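Local coordinates for protein UDP-glucose:anthocyanidin 3-O-glucosyltransferase (Clitoria ternatea, PDB 4REL) that is a plant glycosyltransferase of the GT-B class, built from two Rossmann-like domains that face each other across a cleft, at residues Phe214-Pro219 / Gln423-Pro428; Arg174-Pro179 / Glu386-Thr391; His330-Gly335 / Asn355-Ile360; Asp149-Lys154 / Leu164-Gly169. One frame throughout, in Å; residues are numbered along the deposited sequence.

Contact 1 of 4, residues Phe214-Pro219 / Gln423-Pro428; sequences FAELDP and QDAVGP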
loop_
_atom_site.group_PDB
_atom_site.type_symbol
_atom_site.label_atom_id
_atom_site.label_comp_id
_atom_site.label_asym_id
_atom_site.label_seq_id
_atom_site.Cartn_x
_atom_site.Cartn_y
_atom_site.Cartn_z
ATOM N N PHE A 214 1.442 10.932 -3.904
ATOM C CA PHE A 214 1.828 12.170 -4.566
ATOM C C PHE A 214 0.579 12.838 -5.134
ATOM O O PHE A 214 -0.042 12.312 -6.056
ATOM C CB PHE A 214 2.801 11.851 -5.714
ATOM C CG PHE A 214 3.914 10.897 -5.335
ATOM C CD1 PHE A 214 5.009 11.342 -4.605
ATOM C CD2 PHE A 214 3.874 9.568 -5.732
ATOM C CE1 PHE A 214 6.034 10.465 -4.260
ATOM C CE2 PHE A 214 4.895 8.686 -5.398
ATOM C CZ PHE A 214 5.976 9.137 -4.659
ATOM N N ALA A 215 0.208 13.994 -4.587
ATOM C CA ALA A 215 -1.006 14.682 -5.018
ATOM C C ALA A 215 -1.002 14.955 -6.521
ATOM O O ALA A 215 -2.044 14.897 -7.178
ATOM C CB ALA A 215 -1.173 15.985 -4.243
ATOM N N GLU A 216 0.187 15.236 -7.053
ATOM C CA GLU A 216 0.359 15.571 -8.468
ATOM C C GLU A 216 0.008 14.418 -9.407
ATOM O O GLU A 216 -0.208 14.627 -10.602
ATOM C CB GLU A 216 1.796 16.054 -8.712
ATOM C CG GLU A 216 2.149 17.376 -8.031
ATOM C CD GLU A 216 2.580 17.232 -6.571
ATOM O OE1 GLU A 216 2.429 16.136 -5.984
ATOM O OE2 GLU A 216 3.082 18.230 -6.011
ATOM N N LEU A 217 -0.067 13.204 -8.872
ATOM C CA LEU A 217 -0.400 12.025 -9.678
ATOM C C LEU A 217 -1.878 11.658 -9.653
ATOM O O LEU A 217 -2.340 10.886 -10.491
ATOM C CB LEU A 217 0.412 10.804 -9.230
ATOM C CG LEU A 217 1.843 10.660 -9.728
ATOM C CD1 LEU A 217 2.358 9.257 -9.398
ATOM C CD2 LEU A 217 1.907 10.905 -11.223
ATOM N N ASP A 218 -2.612 12.170 -8.673
ATOM C CA ASP A 218 -4.039 11.878 -8.579
ATOM C C ASP A 218 -4.806 12.809 -9.509
ATOM O O ASP A 218 -4.381 13.943 -9.746
ATOM C CB ASP A 218 -4.537 12.049 -7.134
ATOM C CG ASP A 218 -4.199 10.864 -6.250
ATOM O OD1 ASP A 218 -3.827 9.794 -6.788
ATOM O OD2 ASP A 218 -4.304 11.001 -5.008
ATOM N N PRO A 219 -5.944 12.338 -10.047
ATOM C CA PRO A 219 -6.742 13.224 -10.902
ATOM C C PRO A 219 -7.190 14.438 -10.101
ATOM O O PRO A 219 -7.702 14.266 -8.990
ATOM C CB PRO A 219 -7.945 12.362 -11.268
ATOM C CG PRO A 219 -7.441 10.940 -11.139
ATOM C CD PRO A 219 -6.506 10.978 -9.969
ATOM N N GLN A 423 9.465 13.165 -9.223
ATOM C CA GLN A 423 10.691 13.847 -8.793
ATOM C C GLN A 423 10.405 15.299 -8.440
ATOM O O GLN A 423 10.895 15.812 -7.433
ATOM C CB GLN A 423 11.814 13.712 -9.843
ATOM C CG GLN A 423 12.446 12.326 -9.850
ATOM C CD GLN A 423 13.368 12.064 -11.022
ATOM O OE1 GLN A 423 14.411 11.408 -10.876
ATOM N NE2 GLN A 423 12.977 12.539 -12.198
ATOM N N ASP A 424 9.576 15.956 -9.241
ATOM C CA ASP A 424 9.203 17.337 -8.933
ATOM C C ASP A 424 8.213 17.446 -7.751
ATOM O O ASP A 424 8.157 18.472 -7.074
ATOM C CB ASP A 424 8.688 18.053 -10.188
ATOM C CG ASP A 424 9.741 18.123 -11.300
ATOM O OD1 ASP A 424 10.945 18.267 -10.985
ATOM O OD2 ASP A 424 9.366 18.035 -12.490
ATOM N N ALA A 425 7.460 16.381 -7.490
ATOM C CA ALA A 425 6.486 16.354 -6.387
ATOM C C ALA A 425 7.171 16.260 -5.017
ATOM O O ALA A 425 6.710 16.856 -4.035
ATOM C CB ALA A 425 5.511 15.199 -6.557
ATOM N N VAL A 426 8.262 15.497 -4.954
ATOM C CA VAL A 426 8.997 15.312 -3.699
ATOM C C VAL A 426 9.985 16.443 -3.472
ATOM O O VAL A 426 10.670 16.492 -2.446
ATOM C CB VAL A 426 9.749 13.976 -3.666
ATOM C CG1 VAL A 426 8.842 12.867 -4.116
ATOM C CG2 VAL A 426 10.990 14.046 -4.537
ATOM N N GLY A 427 10.053 17.353 -4.438
ATOM C CA GLY A 427 10.888 18.532 -4.313
ATOM C C GLY A 427 10.411 19.461 -3.217
ATOM O O GLY A 427 9.299 19.312 -2.711
ATOM N N PRO A 428 11.245 20.448 -2.861
ATOM C CA PRO A 428 11.025 21.389 -1.754
ATOM C C PRO A 428 9.828 22.306 -1.980
ATOM O O PRO A 428 9.434 23.034 -1.065
ATOM C CB PRO A 428 12.310 22.216 -1.746
ATOM C CG PRO A 428 12.786 22.169 -3.164
ATOM C CD PRO A 428 12.451 20.786 -3.639
HETATM O O HOH W 1 3.997 16.566 -3.620
HETATM O O HOH W 2 5.138 19.522 -8.107
#

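Contact 2 of 4, residues Arg174-Pro179 / Glu386-Thr391; sequences RVEDVP and EGKVFT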
loop_
_atom_site.group_PDB
_atom_site.type_symbol
_atom_site.label_atom_id
_atom_site.label_comp_id
_atom_site.label_asym_id
_atom_site.label_seq_id
_atom_site.Cartn_x
_atom_site.Cartn_y
_atom_site.Cartn_z
ATOM N N ARG A 174 -14.218 1.012 -13.409
ATOM C CA ARG A 174 -15.334 0.190 -13.855
ATOM C C ARG A 174 -15.889 -0.671 -12.736
ATOM O O ARG A 174 -15.222 -0.932 -11.733
ATOM C CB ARG A 174 -14.896 -0.747 -14.975
ATOM C CG ARG A 174 -14.300 -0.077 -16.186
ATOM C CD ARG A 174 -13.801 -1.188 -17.072
ATOM N NE ARG A 174 -13.202 -0.721 -18.309
ATOM C CZ ARG A 174 -12.764 -1.545 -19.256
ATOM N NH1 ARG A 174 -12.866 -2.860 -19.086
ATOM N NH2 ARG A 174 -12.229 -1.059 -20.366
ATOM N N VAL A 175 -17.118 -1.129 -12.938
ATOM C CA VAL A 175 -17.760 -2.088 -12.061
ATOM C C VAL A 175 -16.825 -3.242 -11.679
ATOM O O VAL A 175 -16.714 -3.603 -10.505
ATOM C CB VAL A 175 -19.036 -2.622 -12.742
ATOM C CG1 VAL A 175 -19.445 -3.966 -12.172
ATOM C CG2 VAL A 175 -20.150 -1.609 -12.601
ATOM N N GLU A 176 -16.118 -3.791 -12.663
ATOM C CA GLU A 176 -15.261 -4.953 -12.412
ATOM C C GLU A 176 -14.036 -4.647 -11.541
ATOM O O GLU A 176 -13.371 -5.565 -11.043
ATOM C CB GLU A 176 -14.818 -5.582 -13.734
ATOM C CG GLU A 176 -13.882 -4.711 -14.546
ATOM C CD GLU A 176 -13.565 -5.305 -15.904
ATOM O OE1 GLU A 176 -12.982 -6.408 -15.947
ATOM O OE2 GLU A 176 -13.904 -4.669 -16.923
ATOM N N ASP A 177 -13.742 -3.364 -11.339
ATOM C CA ASP A 177 -12.592 -2.971 -10.527
ATOM C C ASP A 177 -12.912 -2.859 -9.036
ATOM O O ASP A 177 -12.004 -2.822 -8.209
ATOM C CB ASP A 177 -12.041 -1.626 -11.010
ATOM C CG ASP A 177 -11.705 -1.621 -12.490
ATOM O OD1 ASP A 177 -11.238 -2.662 -13.005
ATOM O OD2 ASP A 177 -11.897 -0.565 -13.136
ATOM N N VAL A 178 -14.200 -2.787 -8.703
ATOM C CA VAL A 178 -14.642 -2.503 -7.334
ATOM C C VAL A 178 -14.225 -3.610 -6.356
ATOM O O VAL A 178 -14.372 -4.793 -6.667
ATOM C CB VAL A 178 -16.171 -2.319 -7.308
ATOM C CG1 VAL A 178 -16.682 -2.152 -5.889
ATOM C CG2 VAL A 178 -16.568 -1.116 -8.170
ATOM N N PRO A 179 -13.681 -3.238 -5.182
ATOM C CA PRO A 179 -13.354 -4.262 -4.179
ATOM C C PRO A 179 -14.576 -5.117 -3.841
ATOM O O PRO A 179 -15.638 -4.568 -3.532
ATOM C CB PRO A 179 -12.938 -3.434 -2.958
ATOM C CG PRO A 179 -12.377 -2.174 -3.542
ATOM C CD PRO A 179 -13.272 -1.888 -4.740
ATOM N N GLU A 386 -3.241 -9.440 -20.220
ATOM C CA GLU A 386 -4.226 -9.840 -21.211
ATOM C C GLU A 386 -4.878 -11.119 -20.714
ATOM O O GLU A 386 -4.186 -12.109 -20.459
ATOM C CB GLU A 386 -3.551 -10.062 -22.567
ATOM C CG GLU A 386 -4.512 -10.439 -23.689
ATOM C CD GLU A 386 -3.809 -10.576 -25.032
ATOM O OE1 GLU A 386 -3.019 -9.673 -25.390
ATOM O OE2 GLU A 386 -4.044 -11.589 -25.727
ATOM N N GLY A 387 -6.196 -11.074 -20.531
ATOM C CA GLY A 387 -6.937 -12.190 -19.969
ATOM C C GLY A 387 -7.472 -11.927 -18.567
ATOM O O GLY A 387 -8.404 -12.602 -18.118
ATOM N N LYS A 388 -6.868 -10.953 -17.883
ATOM C CA LYS A 388 -7.213 -10.564 -16.508
ATOM C C LYS A 388 -6.755 -11.568 -15.450
ATOM O O LYS A 388 -6.866 -11.326 -14.246
ATOM C CB LYS A 388 -8.704 -10.243 -16.362
ATOM C CG LYS A 388 -9.198 -9.193 -17.345
ATOM C CD LYS A 388 -10.713 -9.070 -17.317
ATOM C CE LYS A 388 -11.208 -8.127 -18.407
ATOM N NZ LYS A 388 -12.649 -7.777 -18.244
ATOM N N VAL A 389 -6.264 -12.710 -15.916
ATOM C CA VAL A 389 -5.612 -13.689 -15.065
ATOM C C VAL A 389 -4.372 -14.110 -15.833
ATOM O O VAL A 389 -4.321 -13.966 -17.059
ATOM C CB VAL A 389 -6.513 -14.925 -14.792
ATOM C CG1 VAL A 389 -7.759 -14.534 -14.016
ATOM C CG2 VAL A 389 -6.899 -15.598 -16.101
ATOM N N PHE A 390 -3.359 -14.602 -15.131
ATOM C CA PHE A 390 -2.154 -15.028 -15.823
ATOM C C PHE A 390 -2.432 -16.268 -16.646
ATOM O O PHE A 390 -2.964 -17.255 -16.141
ATOM C CB PHE A 390 -1.025 -15.338 -14.836
ATOM C CG PHE A 390 -0.394 -14.118 -14.227
ATOM C CD1 PHE A 390 0.267 -13.189 -15.024
ATOM C CD2 PHE A 390 -0.441 -13.910 -12.857
ATOM C CE1 PHE A 390 0.864 -12.063 -14.460
ATOM C CE2 PHE A 390 0.148 -12.789 -12.290
ATOM C CZ PHE A 390 0.802 -11.869 -13.088
ATOM N N THR A 391 -2.092 -16.195 -17.924
ATOM C CA THR A 391 -2.083 -17.364 -18.794
ATOM C C THR A 391 -0.764 -17.283 -19.532
ATOM O O THR A 391 -0.180 -16.211 -19.626
ATOM C CB THR A 391 -3.199 -17.318 -19.839
ATOM O OG1 THR A 391 -2.987 -16.196 -20.706
ATOM C CG2 THR A 391 -4.575 -17.196 -19.177
#

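Contact 3 of 4, residues His330-Gly335 / Asn355-Ile360; sequences HVLSHG and NGVPMI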
loop_
_atom_site.group_PDB
_atom_site.type_symbol
_atom_site.label_atom_id
_atom_site.label_comp_id
_atom_site.label_asym_id
_atom_site.label_seq_id
_atom_site.Cartn_x
_atom_site.Cartn_y
_atom_site.Cartn_z
ATOM N N HIS A 330 15.718 -1.243 -4.390
ATOM C CA HIS A 330 16.914 -1.180 -5.214
ATOM C C HIS A 330 16.686 -1.837 -6.562
ATOM O O HIS A 330 17.219 -1.377 -7.578
ATOM C CB HIS A 330 18.090 -1.844 -4.502
ATOM C CG HIS A 330 18.676 -1.007 -3.407
ATOM N ND1 HIS A 330 18.111 -0.921 -2.153
ATOM C CD2 HIS A 330 19.775 -0.217 -3.383
ATOM C CE1 HIS A 330 18.839 -0.112 -1.401
ATOM N NE2 HIS A 330 19.854 0.326 -2.123
ATOM N N VAL A 331 15.906 -2.916 -6.580
ATOM C CA VAL A 331 15.610 -3.584 -7.851
ATOM C C VAL A 331 14.795 -2.679 -8.761
ATOM O O VAL A 331 15.122 -2.511 -9.935
ATOM C CB VAL A 331 14.903 -4.940 -7.657
ATOM C CG1 VAL A 331 14.384 -5.489 -9.001
ATOM C CG2 VAL A 331 15.855 -5.942 -6.999
ATOM N N LEU A 332 13.752 -2.061 -8.214
ATOM C CA LEU A 332 12.904 -1.184 -9.020
ATOM C C LEU A 332 13.631 0.091 -9.454
ATOM O O LEU A 332 13.270 0.710 -10.456
ATOM C CB LEU A 332 11.581 -0.879 -8.306
ATOM C CG LEU A 332 10.541 -2.011 -8.371
ATOM C CD1 LEU A 332 9.335 -1.708 -7.490
ATOM C CD2 LEU A 332 10.104 -2.251 -9.824
ATOM N N SER A 333 14.682 0.465 -8.735
ATOM C CA SER A 333 15.469 1.627 -9.136
ATOM C C SER A 333 16.631 1.270 -10.057
ATOM O O SER A 333 17.404 2.148 -10.449
ATOM C CB SER A 333 15.979 2.401 -7.913
ATOM O OG SER A 333 16.816 1.596 -7.111
ATOM N N HIS A 334 16.753 -0.005 -10.424
ATOM C CA HIS A 334 17.837 -0.417 -11.320
ATOM C C HIS A 334 17.442 -0.225 -12.774
ATOM O O HIS A 334 16.366 -0.658 -13.207
ATOM C CB HIS A 334 18.260 -1.876 -11.081
ATOM C CG HIS A 334 19.585 -2.219 -11.692
ATOM N ND1 HIS A 334 19.781 -2.294 -13.056
ATOM C CD2 HIS A 334 20.787 -2.488 -11.124
ATOM C CE1 HIS A 334 21.044 -2.602 -13.301
ATOM N NE2 HIS A 334 21.675 -2.726 -12.146
ATOM N N GLY A 335 18.322 0.421 -13.530
ATOM C CA GLY A 335 18.032 0.783 -14.906
ATOM C C GLY A 335 17.782 -0.406 -15.816
ATOM O O GLY A 335 17.175 -0.253 -16.876
ATOM N N ASN A 355 10.105 5.204 -9.919
ATOM C CA ASN A 355 11.316 4.798 -10.622
ATOM C C ASN A 355 11.176 4.696 -12.141
ATOM O O ASN A 355 12.119 4.298 -12.829
ATOM C CB ASN A 355 11.836 3.474 -10.054
ATOM C CG ASN A 355 12.497 3.647 -8.709
ATOM O OD1 ASN A 355 13.555 4.272 -8.605
ATOM N ND2 ASN A 355 11.886 3.094 -7.665
ATOM N N GLY A 356 10.006 5.054 -12.664
ATOM C CA GLY A 356 9.761 5.019 -14.099
ATOM C C GLY A 356 9.644 3.615 -14.684
ATOM O O GLY A 356 9.936 3.396 -15.857
ATOM N N VAL A 357 9.208 2.655 -13.879
ATOM C CA VAL A 357 9.077 1.292 -14.386
ATOM C C VAL A 357 7.623 1.002 -14.732
ATOM O O VAL A 357 6.748 1.080 -13.863
ATOM C CB VAL A 357 9.587 0.256 -13.377
ATOM C CG1 VAL A 357 9.379 -1.160 -13.934
ATOM C CG2 VAL A 357 11.050 0.498 -13.089
ATOM N N PRO A 358 7.354 0.672 -16.005
ATOM C CA PRO A 358 5.985 0.376 -16.436
ATOM C C PRO A 358 5.530 -0.972 -15.883
ATOM O O PRO A 358 6.373 -1.783 -15.494
ATOM C CB PRO A 358 6.101 0.335 -17.963
ATOM C CG PRO A 358 7.518 -0.039 -18.218
ATOM C CD PRO A 358 8.314 0.620 -17.123
ATOM N N MET A 359 4.222 -1.207 -15.819
ATOM C CA MET A 359 3.726 -2.391 -15.115
ATOM C C MET A 359 2.824 -3.295 -15.944
ATOM O O MET A 359 2.141 -2.842 -16.847
ATOM C CB MET A 359 2.984 -1.963 -13.848
ATOM C CG MET A 359 3.912 -1.519 -12.730
ATOM S SD MET A 359 3.078 -0.618 -11.414
ATOM C CE MET A 359 2.913 1.004 -12.171
ATOM N N ILE A 360 2.853 -4.589 -15.622
ATOM C CA ILE A 360 1.848 -5.542 -16.081
ATOM C C ILE A 360 1.134 -5.986 -14.823
ATOM O O ILE A 360 1.776 -6.446 -13.872
ATOM C CB ILE A 360 2.483 -6.772 -16.744
ATOM C CG1 ILE A 360 3.181 -6.376 -18.043
ATOM C CG2 ILE A 360 1.420 -7.851 -17.020
ATOM C CD1 ILE A 360 4.118 -7.447 -18.590
#

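Contact 4 of 4, residues Asp149-Lys154 / Leu164-Gly169; sequences DLIRDK and LDFLPG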
loop_
_atom_site.group_PDB
_atom_site.type_symbol
_atom_site.label_atom_id
_atom_site.label_comp_id
_atom_site.label_asym_id
_atom_site.label_seq_id
_atom_site.Cartn_x
_atom_site.Cartn_y
_atom_site.Cartn_z
ATOM N N ASP A 149 -23.713 3.065 -1.902
ATOM C CA ASP A 149 -25.027 2.707 -2.447
ATOM C C ASP A 149 -25.062 2.783 -3.975
ATOM O O ASP A 149 -25.612 1.897 -4.631
ATOM C CB ASP A 149 -26.130 3.559 -1.815
ATOM C CG ASP A 149 -26.283 3.300 -0.327
ATOM O OD1 ASP A 149 -25.753 2.279 0.157
ATOM O OD2 ASP A 149 -26.935 4.110 0.360
ATOM N N LEU A 150 -24.458 3.823 -4.545
ATOM C CA LEU A 150 -24.404 3.947 -6.005
ATOM C C LEU A 150 -23.587 2.814 -6.602
ATOM O O LEU A 150 -23.950 2.236 -7.632
ATOM C CB LEU A 150 -23.787 5.283 -6.428
ATOM C CG LEU A 150 -24.604 6.547 -6.184
ATOM C CD1 LEU A 150 -23.862 7.768 -6.732
ATOM C CD2 LEU A 150 -25.994 6.415 -6.805
ATOM N N ILE A 151 -22.473 2.505 -5.949
ATOM C CA ILE A 151 -21.583 1.463 -6.435
ATOM C C ILE A 151 -22.266 0.092 -6.385
ATOM O O ILE A 151 -22.229 -0.655 -7.366
ATOM C CB ILE A 151 -20.243 1.492 -5.668
ATOM C CG1 ILE A 151 -19.417 2.685 -6.158
ATOM C CG2 ILE A 151 -19.480 0.192 -5.869
ATOM C CD1 ILE A 151 -18.268 3.094 -5.234
ATOM N N ARG A 152 -22.917 -0.225 -5.267
ATOM C CA ARG A 152 -23.612 -1.504 -5.149
ATOM C C ARG A 152 -24.720 -1.615 -6.178
ATOM O O ARG A 152 -24.912 -2.673 -6.788
ATOM C CB ARG A 152 -24.189 -1.692 -3.749
ATOM C CG ARG A 152 -23.109 -1.861 -2.696
ATOM C CD ARG A 152 -23.693 -2.173 -1.343
ATOM N NE ARG A 152 -22.649 -2.549 -0.391
ATOM C CZ ARG A 152 -22.851 -2.666 0.916
ATOM N NH1 ARG A 152 -24.050 -2.420 1.423
ATOM N NH2 ARG A 152 -21.853 -3.015 1.716
ATOM N N ASP A 153 -25.455 -0.526 -6.373
ATOM C CA ASP A 153 -26.545 -0.541 -7.341
ATOM C C ASP A 153 -26.017 -0.773 -8.756
ATOM O O ASP A 153 -26.547 -1.608 -9.496
ATOM C CB ASP A 153 -27.358 0.753 -7.273
ATOM C CG ASP A 153 -28.730 0.602 -7.912
ATOM O OD1 ASP A 153 -29.321 -0.493 -7.783
ATOM O OD2 ASP A 153 -29.211 1.566 -8.546
ATOM N N LYS A 154 -24.968 -0.047 -9.128
ATOM C CA LYS A 154 -24.379 -0.203 -10.454
ATOM C C LYS A 154 -23.761 -1.596 -10.643
ATOM O O LYS A 154 -23.936 -2.220 -11.686
ATOM C CB LYS A 154 -23.344 0.900 -10.729
ATOM C CG LYS A 154 -22.779 0.874 -12.151
ATOM C CD LYS A 154 -22.135 2.200 -12.530
ATOM C CE LYS A 154 -23.105 3.113 -13.261
ATOM N NZ LYS A 154 -23.096 2.911 -14.745
ATOM N N LEU A 164 -17.766 4.093 -13.809
ATOM C CA LEU A 164 -18.303 4.699 -12.596
ATOM C C LEU A 164 -18.291 6.218 -12.746
ATOM O O LEU A 164 -17.617 6.932 -11.996
ATOM C CB LEU A 164 -17.479 4.277 -11.369
ATOM C CG LEU A 164 -17.318 2.768 -11.148
ATOM C CD1 LEU A 164 -16.607 2.473 -9.831
ATOM C CD2 LEU A 164 -18.664 2.065 -11.183
ATOM N N ASP A 165 -19.050 6.711 -13.717
ATOM C CA ASP A 165 -18.992 8.124 -14.074
ATOM C C ASP A 165 -19.394 9.047 -12.931
ATOM O O ASP A 165 -19.005 10.216 -12.913
ATOM C CB ASP A 165 -19.847 8.398 -15.309
ATOM C CG ASP A 165 -19.342 7.667 -16.536
ATOM O OD1 ASP A 165 -19.706 6.481 -16.707
ATOM O OD2 ASP A 165 -18.584 8.278 -17.326
ATOM N N PHE A 166 -20.131 8.513 -11.959
ATOM C CA PHE A 166 -20.589 9.326 -10.826
ATOM C C PHE A 166 -19.483 9.716 -9.843
ATOM O O PHE A 166 -19.719 10.495 -8.917
ATOM C CB PHE A 166 -21.742 8.637 -10.079
ATOM C CG PHE A 166 -21.467 7.203 -9.706
ATOM C CD1 PHE A 166 -20.719 6.893 -8.578
ATOM C CD2 PHE A 166 -21.991 6.171 -10.459
ATOM C CE1 PHE A 166 -20.474 5.574 -8.231
ATOM C CE2 PHE A 166 -21.757 4.842 -10.116
ATOM C CZ PHE A 166 -20.995 4.548 -8.999
ATOM N N LEU A 167 -18.286 9.159 -10.028
ATOM C CA LEU A 167 -17.133 9.516 -9.202
ATOM C C LEU A 167 -16.317 10.564 -9.935
ATOM O O LEU A 167 -15.680 10.257 -10.946
ATOM C CB LEU A 167 -16.251 8.286 -8.949
ATOM C CG LEU A 167 -16.878 7.037 -8.329
ATOM C CD1 LEU A 167 -15.860 5.898 -8.307
ATOM C CD2 LEU A 167 -17.396 7.328 -6.916
ATOM N N PRO A 168 -16.317 11.812 -9.433
ATOM C CA PRO A 168 -15.560 12.857 -10.131
ATOM C C PRO A 168 -14.075 12.512 -10.277
ATOM O O PRO A 168 -13.418 12.103 -9.311
ATOM C CB PRO A 168 -15.762 14.088 -9.233
ATOM C CG PRO A 168 -17.106 13.847 -8.607
ATOM C CD PRO A 168 -17.109 12.357 -8.317
ATOM N N GLY A 169 -13.572 12.643 -11.500
ATOM C CA GLY A 169 -12.173 12.391 -11.799
ATOM C C GLY A 169 -11.841 10.923 -12.014
ATOM O O GLY A 169 -10.727 10.581 -12.426
HETATM O O HOH W 3 -22.189 5.886 -15.863
#

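Contact 1 of 4, residues Phe214-Pro219 / Gln423-Pro428
Glu-216 OE1 lies 3.3 Å from Ala-425 CB, with the carboxylate spread along the methyl and CA of that residue at the end of helix 409-425. Beside it, Phe-214 CE1 meets Val-426 CG1 at 3.7 Å, the two side chains crossing obliquely. The same ring touches Ala-425 CB more loosely, at 4.4 Å; the alanine methyl thus has both an apolar and a charged neighbour. No direct hydrogen bond joins the segments; waters link them instead. One water lies within donating distance of Glu-216 OE1 (2.9 Å) and Ala-425 O (2.8 Å), though it has more acceptors near it than protons to give. A second lies 3.2 Å from Glu-216 OE2 and reaches Asp-424 O by a weak bond. The bend of Glu-216 at chi2 (84°) turns the carboxylate toward these carbonyls, where a helix C-terminus would be expected to disfavour a direct approach by an anion; the waters separate the like-signed oxygens. The 3-10 segment 215-217 sets the glutamate in place, closed by Leu-217 N to Phe-214 O at 3.0 Å. Glu-216 OE2 also accepts a hydrogen bond from Gln-431 N, at the start of helix 431-445. Further out, Phe-214 packs on Val-422 and Met-350, and Leu-217 on Val-418 and Val-353. The loop between strand 208-211 of the seven-stranded sheet and helix 220-229 therefore rests against helices 409-425 and 346-354.

Contact 2 of 4, residues Arg174-Pro179 / Glu386-Thr391
Glu-176 and Lys-388 meet with their side chains at about a right angle, and the whole contact is this one ion pair. Lys-388 is extended beyond CG, and its NZ donates at 2.7 Å to Glu-176 OE1, which accepts through its syn lone pair, on the side of the other oxygen. Glu-176 holds CG between its backbone N and carbonyl carbon (chi1 67°), then runs out straight to meet the amine. Its second oxygen, OE2, takes Arg-174 NH1 at 3.0 Å. OE2 lies in the guanidinium plane, while NH1 approaches from 36° above the carboxylate plane. Both glutamate oxygens are thus gripped by cations, whose NH1 and NZ stand 5.0 Å apart. Asp-177 OD2 braces the same 3-10 segment by accepting Arg-174 N at 2.8 Å, and it also forms a salt bridge with Arg-373 NE. Pro-179, at the far end of the segment, touches the bound 3,5,7-trihydroxy-2-(4-hydroxyphenyl)-4H-chromen-4-one (KMP). With only 79 Å² buried, the contact is electrostatic and lies at the surface, bridging loops of the two domains. The arrangement is consistent with a glutamate held in its charged form by two cations.

Contact 3 of 4, residues His330-Gly335 / Asn355-Ile360
A chi1 of -75° puts CG of Asn-355 anti to its carbonyl carbon and lays the amide beside Ser-333; at Val-357, with CG1 anti to N (chi1 178°), the other methyl, CG2, faces the carbonyl of Leu-332. Between the two residues the chain leaves helix 346-354 through a Schellman motif: Gly-356 adopts a positive phi, 71°, which favours glycine, and the backbone turns into strand 359-361. The facing segment is likewise a helix end, where helix 328-332 gives way to the connection to strand 337-342. The contact therefore joins two helix-to-strand junctions at the end of the six-stranded parallel sheet where the neighbouring strands 337-342 and 359-361 begin, a Rossmann-like arrangement. Leu-332 O is the focal atom, with Asn-355 CB 3.1 Å away and Val-357 CG2 3.5 Å away. Both are close carbon-oxygen approaches rather than classical hydrogen bonds, and none of the latter crosses the contact. Leu-332 CD2 adds a loose apolar contact to Val-357 CG1 at 4.3 Å, and both side chains also touch Phe-340 of strand 337-342. The amide of Asn-355 is oriented from its own helix, because ND2 donates to Glu-351 O. Its other end points to the exposed Ser-333, whose OG turns back to the carbonyls of the preceding helix, with Ser-329 O and His-330 O both within reach of its one proton. The methylene faces the asparagine: Ser-333 CB stands 3.1 Å from Asn-355 OD1.

Contact 4 of 4, residues Asp149-Lys154 / Leu164-Gly169
The type I beta turn from Leu-164 to Leu-167, closed by Leu-167 N to Leu-164 O at 3.0 Å, inserts the ring of Phe-166 against one side of helix 148-157. Three helix residues meet that ring, one over a face and two at its edge. Leu-150 CB lies over a face, 3.9 Å from the ring centroid and 17° off the normal, a CH-pi contact, and Leu-150 CD1 extends the cover to Phe-166 CD1 at 3.7 Å. The opposite face is met by Leu-164 CA of the turn itself, so the ring is held between helix and turn. At the rim, near the ring plane, Ile-151 CG1 reaches Phe-166 CE1 at 3.7 Å and crosses the side chain at about a right angle. Lys-154, one turn along from Leu-150, slides past the neighbouring part of the rim, its CD 3.6 Å from Phe-166 CE2 and 3.7 Å from Leu-164 CD2. Phe-166 achieves this with CG between its backbone N and carbonyl carbon (chi1 51°), while Lys-154 bends at chi3 (-94°) and chi4, laying its methylenes on the apolar groups before the amine turns off. The amine forms a salt bridge with Asp-158 OD2. It also makes weak bonds to Thr-163 O and to a water, which donates to Asp-165 OD1 at 2.7 Å. Lys-154 thus works in two halves, an aliphatic stem in the hydrophobic packing and a charged tip among polar groups. The contact depends mainly on apolar burial: no direct hydrogen bond crosses it, and the water link is weak on the lysine side.

Overall arrangement
From the N terminus, contact 4 comes first and closes a short loop, folding the turn at 164-169 back on helix 148-157. Contact 2 then opens at 174-179 and contact 1 at 214-219. Far along, 330-335 and 355-360 close contact 3, nested inside both longer loops, before 386-391 completes contact 2 and 423-428 completes contact 1. Contacts 1 and 2 therefore cross, and each ties the seven-stranded domain to the six-stranded one, with centres about 28 Å apart. Contact 3 stays within the second domain. Contact 4 touches contact 2 through Val-175 on Lys-154 and Val-178 on Ile-151, and contact 1 through Pro-219 and Gly-169.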